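Local atomic coordinates of inositol monophosphatase (Zymomonas mobilis, PDB entry 4N81), a protein that probably hydrolyses phosphate monoesters such as inositol monophosphate in a magnesium-dependent reaction. Residues I23-F27 / K45-A50; H152-T158 / H197-E203. All coordinates share one frame. Residue numbers count along the deposited sequence, not the author numbering.

Overall arrangement
From the N terminus, helix 7-24 runs into a short 3-10 turn, and after a mostly irregular excursion the chain returns as helix 42-61; interaction 1 (23-27 with 45-50) closes this loop by packing the end of the first helix on the start of the second. The chain then builds the seven-stranded mixed sheet before interaction 2 opens. There, 152-158 pairs with 197-203 in the five-stranded sheet, closing a loop that holds helix 165-175, strand 180-183 and helix 187-194. The two loops follow in series, neither nesting nor crossing. The centres of interactions 1 and 2 lie about 29 Å apart, on opposite sides of the chain's centre. The nearest atoms of interactions 1 and 2 are about 16 Å apart.

Interaction 1. Residues I23-F27 / K45-A50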
loop_
_atom_site.group_PDB
_atom_site.type_symbol
_atom_site.label_atom_id
_atom_site.label_comp_id
_atom_site.label_asym_id
_atom_site.label_seq_id
_atom_site.Cartn_x
_atom_site.Cartn_y
_atom_site.Cartn_z
ATOM N N ILE A 23 -20.778 -2.129 7.290
ATOM C CA ILE A 23 -21.399 -1.600 6.066
ATOM C C ILE A 23 -20.440 -1.554 4.861
ATOM O O ILE A 23 -20.818 -1.855 3.725
ATOM C CB ILE A 23 -21.940 -0.206 6.353
ATOM C CG1 ILE A 23 -23.180 -0.332 7.230
ATOM C CG2 ILE A 23 -22.214 0.564 5.058
ATOM C CD1 ILE A 23 -23.507 0.950 7.994
ATOM N N ILE A 24 -19.198 -1.166 5.134
ATOM C CA ILE A 24 -18.173 -0.945 4.097
ATOM C C ILE A 24 -17.632 -2.249 3.508
ATOM O O ILE A 24 -17.455 -2.361 2.303
ATOM C CB ILE A 24 -16.984 -0.141 4.682
ATOM C CG1 ILE A 24 -17.427 1.298 5.034
ATOM C CG2 ILE A 24 -15.765 -0.151 3.709
ATOM C CD1 ILE A 24 -16.367 2.092 5.953
ATOM N N ARG A 25 -17.445 -3.258 4.350
ATOM C CA ARG A 25 -16.759 -4.488 3.906
ATOM C C ARG A 25 -17.337 -5.147 2.629
ATOM O O ARG A 25 -16.581 -5.470 1.706
ATOM C CB ARG A 25 -16.723 -5.495 5.064
ATOM C CG ARG A 25 -15.885 -6.745 4.851
ATOM C CD ARG A 25 -15.907 -7.646 6.140
ATOM N NE ARG A 25 -15.211 -6.997 7.261
ATOM C CZ ARG A 25 -15.828 -6.517 8.348
ATOM N NH1 ARG A 25 -15.113 -5.937 9.343
ATOM N NH2 ARG A 25 -17.150 -6.630 8.449
ATOM N N PRO A 26 -18.674 -5.301 2.537
ATOM C CA PRO A 26 -19.227 -5.975 1.359
ATOM C C PRO A 26 -18.853 -5.259 0.044
ATOM O O PRO A 26 -19.003 -5.872 -1.018
ATOM C CB PRO A 26 -20.751 -5.919 1.586
ATOM C CG PRO A 26 -20.899 -5.810 3.055
ATOM C CD PRO A 26 -19.713 -5.033 3.551
ATOM N N PHE A 27 -18.580 -3.947 0.087
ATOM C CA PHE A 27 -18.291 -3.187 -1.140
ATOM C C PHE A 27 -16.832 -3.269 -1.568
ATOM O O PHE A 27 -16.500 -2.847 -2.646
ATOM C CB PHE A 27 -18.655 -1.716 -0.966
ATOM C CG PHE A 27 -20.137 -1.497 -0.791
ATOM C CD1 PHE A 27 -20.683 -1.262 0.473
ATOM C CD2 PHE A 27 -20.983 -1.605 -1.878
ATOM C CE1 PHE A 27 -22.043 -1.082 0.634
ATOM C CE2 PHE A 27 -22.367 -1.426 -1.726
ATOM C CZ PHE A 27 -22.885 -1.160 -0.458
ATOM N N LYS A 45 -21.415 4.266 -2.319
ATOM C CA LYS A 45 -22.441 3.588 -1.538
ATOM C C LYS A 45 -21.964 3.274 -0.120
ATOM O O LYS A 45 -22.697 3.477 0.846
ATOM C CB LYS A 45 -22.842 2.246 -2.190
ATOM C CG LYS A 45 -23.553 2.341 -3.527
ATOM C CD LYS A 45 -24.263 1.030 -3.856
ATOM C CE LYS A 45 -24.909 1.068 -5.260
ATOM N NZ LYS A 45 -23.783 1.141 -6.276
ATOM N N ALA A 46 -20.706 2.834 -0.007
ATOM C CA ALA A 46 -20.129 2.428 1.263
ATOM C C ALA A 46 -19.994 3.639 2.182
ATOM O O ALA A 46 -20.366 3.594 3.343
ATOM C CB ALA A 46 -18.724 1.808 1.018
ATOM N N ASP A 47 -19.445 4.719 1.634
ATOM C CA ASP A 47 -19.231 5.947 2.400
ATOM C C ASP A 47 -20.548 6.516 2.879
ATOM O O ASP A 47 -20.710 6.832 4.078
ATOM C CB ASP A 47 -18.472 6.971 1.517
ATOM C CG ASP A 47 -18.510 8.370 2.096
ATOM O OD1 ASP A 47 -19.191 9.246 1.513
ATOM O OD2 ASP A 47 -17.932 8.577 3.166
ATOM N N ARG A 48 -21.527 6.614 1.985
ATOM C CA ARG A 48 -22.810 7.169 2.410
ATOM C C ARG A 48 -23.518 6.288 3.419
ATOM O O ARG A 48 -24.114 6.790 4.393
ATOM C CB ARG A 48 -23.788 7.355 1.228
ATOM C CG ARG A 48 -23.382 8.326 0.098
ATOM C CD ARG A 48 -24.551 8.520 -0.929
ATOM N NE ARG A 48 -25.845 8.801 -0.287
ATOM C CZ ARG A 48 -27.039 8.686 -0.883
ATOM N NH1 ARG A 48 -27.117 8.285 -2.149
ATOM N NH2 ARG A 48 -28.162 8.963 -0.217
ATOM N N GLY A 49 -23.517 4.975 3.195
ATOM C CA GLY A 49 -24.263 4.144 4.137
ATOM C C GLY A 49 -23.590 4.146 5.522
ATOM O O GLY A 49 -24.285 4.178 6.573
ATOM N N ALA A 50 -22.253 4.160 5.536
ATOM C CA ALA A 50 -21.553 4.169 6.836
ATOM C C ALA A 50 -21.758 5.495 7.565
ATOM O O ALA A 50 -22.013 5.533 8.775
ATOM C CB ALA A 50 -20.047 3.896 6.646
#
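No hydrogen bond joins these two helical segments; they are held by apolar packing, with 324 Å² buried in all. The backbones come closest at Ile24 and Ala46, whose CA atoms are 4.8 Å apart, an approach made possible by the small residues Ala46, Gly49 and Ala50 on one side of the second helix. Ile23 lies over this low surface: its CD1 is 3.6 Å from Gly49 O and its CG2 3.6 Å from Ala50 N. A CB on Gly49 would point at the first segment and fall only 3.4 Å from Ile23 CG2, so the missing side chain makes room for the isoleucine. Ile24 adds CG1 contacts to Ala50 CB at 4.0 Å and Ala46 CB at 4.3 Å.

The aromatic part centres on Phe27, placed by a 3-10 turn in which Phe27 N bonds to Ile24 O at 2.9 Å. Its CD1 meets Ala46 CB at 3.7 Å, while Lys45 CB sits over the ring face in a CH-pi contact, 4.1 Å from the centroid; the lysine's amino end leads away.

Beyond the pair, Ile24 and Ala46 both touch Ile88 of strand 88-89, a predicted magnesium-binding residue, and Phe94 of helix 91-95 packs against Ile24 and Phe27. The contact thus joins the end of helix 7-24 and the first turns of helix 42-61 beside the probable metal site.

Interaction 2. Residues H152-T158 / H197-E203; sequences HALLATT and HCDLVVE
Leu155, with chi1 t and chi2 p, lays its CD1 over Leu200 CB at 3.7 Å and Val202 CG2 at 4.0 Å. On the other face, Ala156 CB meets Cys198 SG at 3.9 Å. Strands 154-157 and 200-203 are extended and parallel, their axes 30° apart and 4.7 Å at closest approach; Leu155 pairs with Leu200 and Ala156 with Val201. Leu154 O accepts from both Asp199 N (2.9 Å) and Leu200 N (3.1 Å), Leu200 O from Ala156 N (2.9 Å) and, weakly, Ala156 O from Val202 N (3.3 Å). In this five-stranded mixed sheet the chain passes from 154-157 through helix 165-175 to edge strand 180-183; helix 187-194 then leads across 154-157 to 200-203, packing against Ala156 and Val201. At one end Asp199 OD1, chi1 m, accepts from Leu154 N (2.8 Å), and a water bridges OD1 to His152 O. At the other, Thr157 OG1 donates to Val202 O (2.7 Å), while Glu203 OE2 accepts from Thr158 N (3.0 Å) and OG1 (2.6 Å); the side chain of Glu203 is about 7 Å from that of Asp210, a predicted magnesium ligand.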
loop_
_atom_site.group_PDB
_atom_site.type_symbol
_atom_site.label_atom_id
_atom_site.label_comp_id
_atom_site.label_asym_id
_atom_site.label_seq_id
_atom_site.Cartn_x
_atom_site.Cartn_y
_atom_site.Cartn_z
ATOM N N HIS A 152 18.747 8.416 8.317
ATOM C CA HIS A 152 18.270 7.094 8.753
ATOM C C HIS A 152 16.767 6.928 8.724
ATOM O O HIS A 152 16.222 5.823 9.004
ATOM C CB HIS A 152 18.780 6.753 10.165
ATOM C CG HIS A 152 20.254 6.507 10.222
ATOM N ND1 HIS A 152 20.827 5.309 9.861
ATOM C CD2 HIS A 152 21.272 7.324 10.570
ATOM C CE1 HIS A 152 22.140 5.407 9.974
ATOM N NE2 HIS A 152 22.434 6.614 10.430
ATOM N N ALA A 153 16.067 8.009 8.396
ATOM C CA ALA A 153 14.614 8.014 8.539
ATOM C C ALA A 153 13.867 7.450 7.302
ATOM O O ALA A 153 14.263 7.688 6.159
ATOM C CB ALA A 153 14.118 9.434 8.828
ATOM N N LEU A 154 12.778 6.734 7.570
ATOM C CA LEU A 154 11.827 6.364 6.527
ATOM C C LEU A 154 10.688 7.374 6.513
ATOM O O LEU A 154 10.066 7.604 7.534
ATOM C CB LEU A 154 11.250 4.989 6.825
ATOM C CG LEU A 154 10.225 4.429 5.864
ATOM C CD1 LEU A 154 10.764 4.501 4.465
ATOM C CD2 LEU A 154 10.078 2.928 6.223
ATOM N N LEU A 155 10.462 7.983 5.338
ATOM C CA LEU A 155 9.490 9.055 5.154
ATOM C C LEU A 155 8.341 8.436 4.339
ATOM O O LEU A 155 8.598 7.625 3.474
ATOM C CB LEU A 155 10.123 10.152 4.279
ATOM C CG LEU A 155 9.250 11.316 3.738
ATOM C CD1 LEU A 155 8.660 12.156 4.900
ATOM C CD2 LEU A 155 10.159 12.197 2.812
ATOM N N ALA A 156 7.108 8.847 4.572
ATOM C CA ALA A 156 6.016 8.363 3.731
ATOM C C ALA A 156 5.172 9.548 3.350
ATOM O O ALA A 156 5.081 10.556 4.097
ATOM C CB ALA A 156 5.108 7.353 4.540
ATOM N N THR A 157 4.516 9.416 2.206
ATOM C CA THR A 157 3.469 10.401 1.850
ATOM C C THR A 157 2.519 9.713 0.853
ATOM O O THR A 157 2.922 8.737 0.202
ATOM C CB THR A 157 4.021 11.667 1.182
ATOM O OG1 THR A 157 3.005 12.713 1.231
ATOM C CG2 THR A 157 4.439 11.420 -0.318
ATOM N N THR A 158 1.277 10.177 0.767
ATOM C CA THR A 158 0.345 9.437 -0.098
ATOM C C THR A 158 0.742 9.610 -1.566
ATOM O O THR A 158 0.796 8.624 -2.319
ATOM C CB THR A 158 -1.123 9.903 0.126
ATOM O OG1 THR A 158 -1.497 9.539 1.471
ATOM C CG2 THR A 158 -2.046 9.181 -0.873
ATOM N N HIS A 197 7.096 1.731 12.641
ATOM C CA HIS A 197 7.655 1.237 11.353
ATOM C C HIS A 197 7.886 2.332 10.326
ATOM O O HIS A 197 8.344 2.051 9.218
ATOM C CB HIS A 197 6.675 0.206 10.742
ATOM C CG HIS A 197 6.334 -0.906 11.679
ATOM N ND1 HIS A 197 7.298 -1.717 12.245
ATOM C CD2 HIS A 197 5.144 -1.352 12.136
ATOM C CE1 HIS A 197 6.712 -2.605 13.034
ATOM N NE2 HIS A 197 5.400 -2.412 12.975
ATOM N N CYS A 198 7.627 3.601 10.706
ATOM C CA CYS A 198 7.807 4.701 9.770
ATOM C C CYS A 198 8.342 5.865 10.639
ATOM O O CYS A 198 7.949 5.917 11.801
ATOM C CB CYS A 198 6.364 5.103 9.209
ATOM S SG CYS A 198 6.513 6.284 7.999
ATOM N N ASP A 199 9.181 6.792 10.132
ATOM C CA ASP A 199 9.675 7.864 11.035
ATOM C C ASP A 199 9.062 9.217 10.800
ATOM O O ASP A 199 8.979 10.016 11.732
ATOM C CB ASP A 199 11.204 8.008 10.894
ATOM C CG ASP A 199 11.920 6.680 11.210
ATOM O OD1 ASP A 199 12.445 6.026 10.293
ATOM O OD2 ASP A 199 11.821 6.243 12.381
ATOM N N LEU A 200 8.692 9.498 9.547
ATOM C CA LEU A 200 8.103 10.807 9.207
ATOM C C LEU A 200 6.967 10.595 8.217
ATOM O O LEU A 200 7.063 9.741 7.336
ATOM C CB LEU A 200 9.184 11.683 8.498
ATOM C CG LEU A 200 10.306 12.152 9.440
ATOM C CD1 LEU A 200 11.514 12.732 8.623
ATOM C CD2 LEU A 200 9.827 13.227 10.410
ATOM N N VAL A 201 5.898 11.378 8.358
ATOM C CA VAL A 201 4.932 11.485 7.292
ATOM C C VAL A 201 4.747 12.990 7.059
ATOM O O VAL A 201 4.583 13.735 8.011
ATOM C CB VAL A 201 3.577 10.904 7.736
ATOM C CG1 VAL A 201 2.560 11.000 6.552
ATOM C CG2 VAL A 201 3.715 9.443 8.185
ATOM N N VAL A 202 4.749 13.414 5.803
ATOM C CA VAL A 202 4.558 14.831 5.477
ATOM C C VAL A 202 3.519 14.890 4.373
ATOM O O VAL A 202 3.711 14.273 3.316
ATOM C CB VAL A 202 5.885 15.482 4.969
ATOM C CG1 VAL A 202 5.625 16.930 4.436
ATOM C CG2 VAL A 202 6.914 15.487 6.114
ATOM N N GLU A 203 2.429 15.637 4.611
ATOM C CA GLU A 203 1.379 15.763 3.628
ATOM C C GLU A 203 0.856 17.179 3.579
ATOM O O GLU A 203 1.014 17.970 4.535
ATOM C CB GLU A 203 0.219 14.790 3.920
ATOM C CG GLU A 203 0.711 13.300 3.711
ATOM C CD GLU A 203 -0.396 12.252 3.807
ATOM O OE1 GLU A 203 -1.293 12.397 4.657
ATOM O OE2 GLU A 203 -0.342 11.282 3.034
HETATM O O HOH W 1 14.732 4.736 11.141
#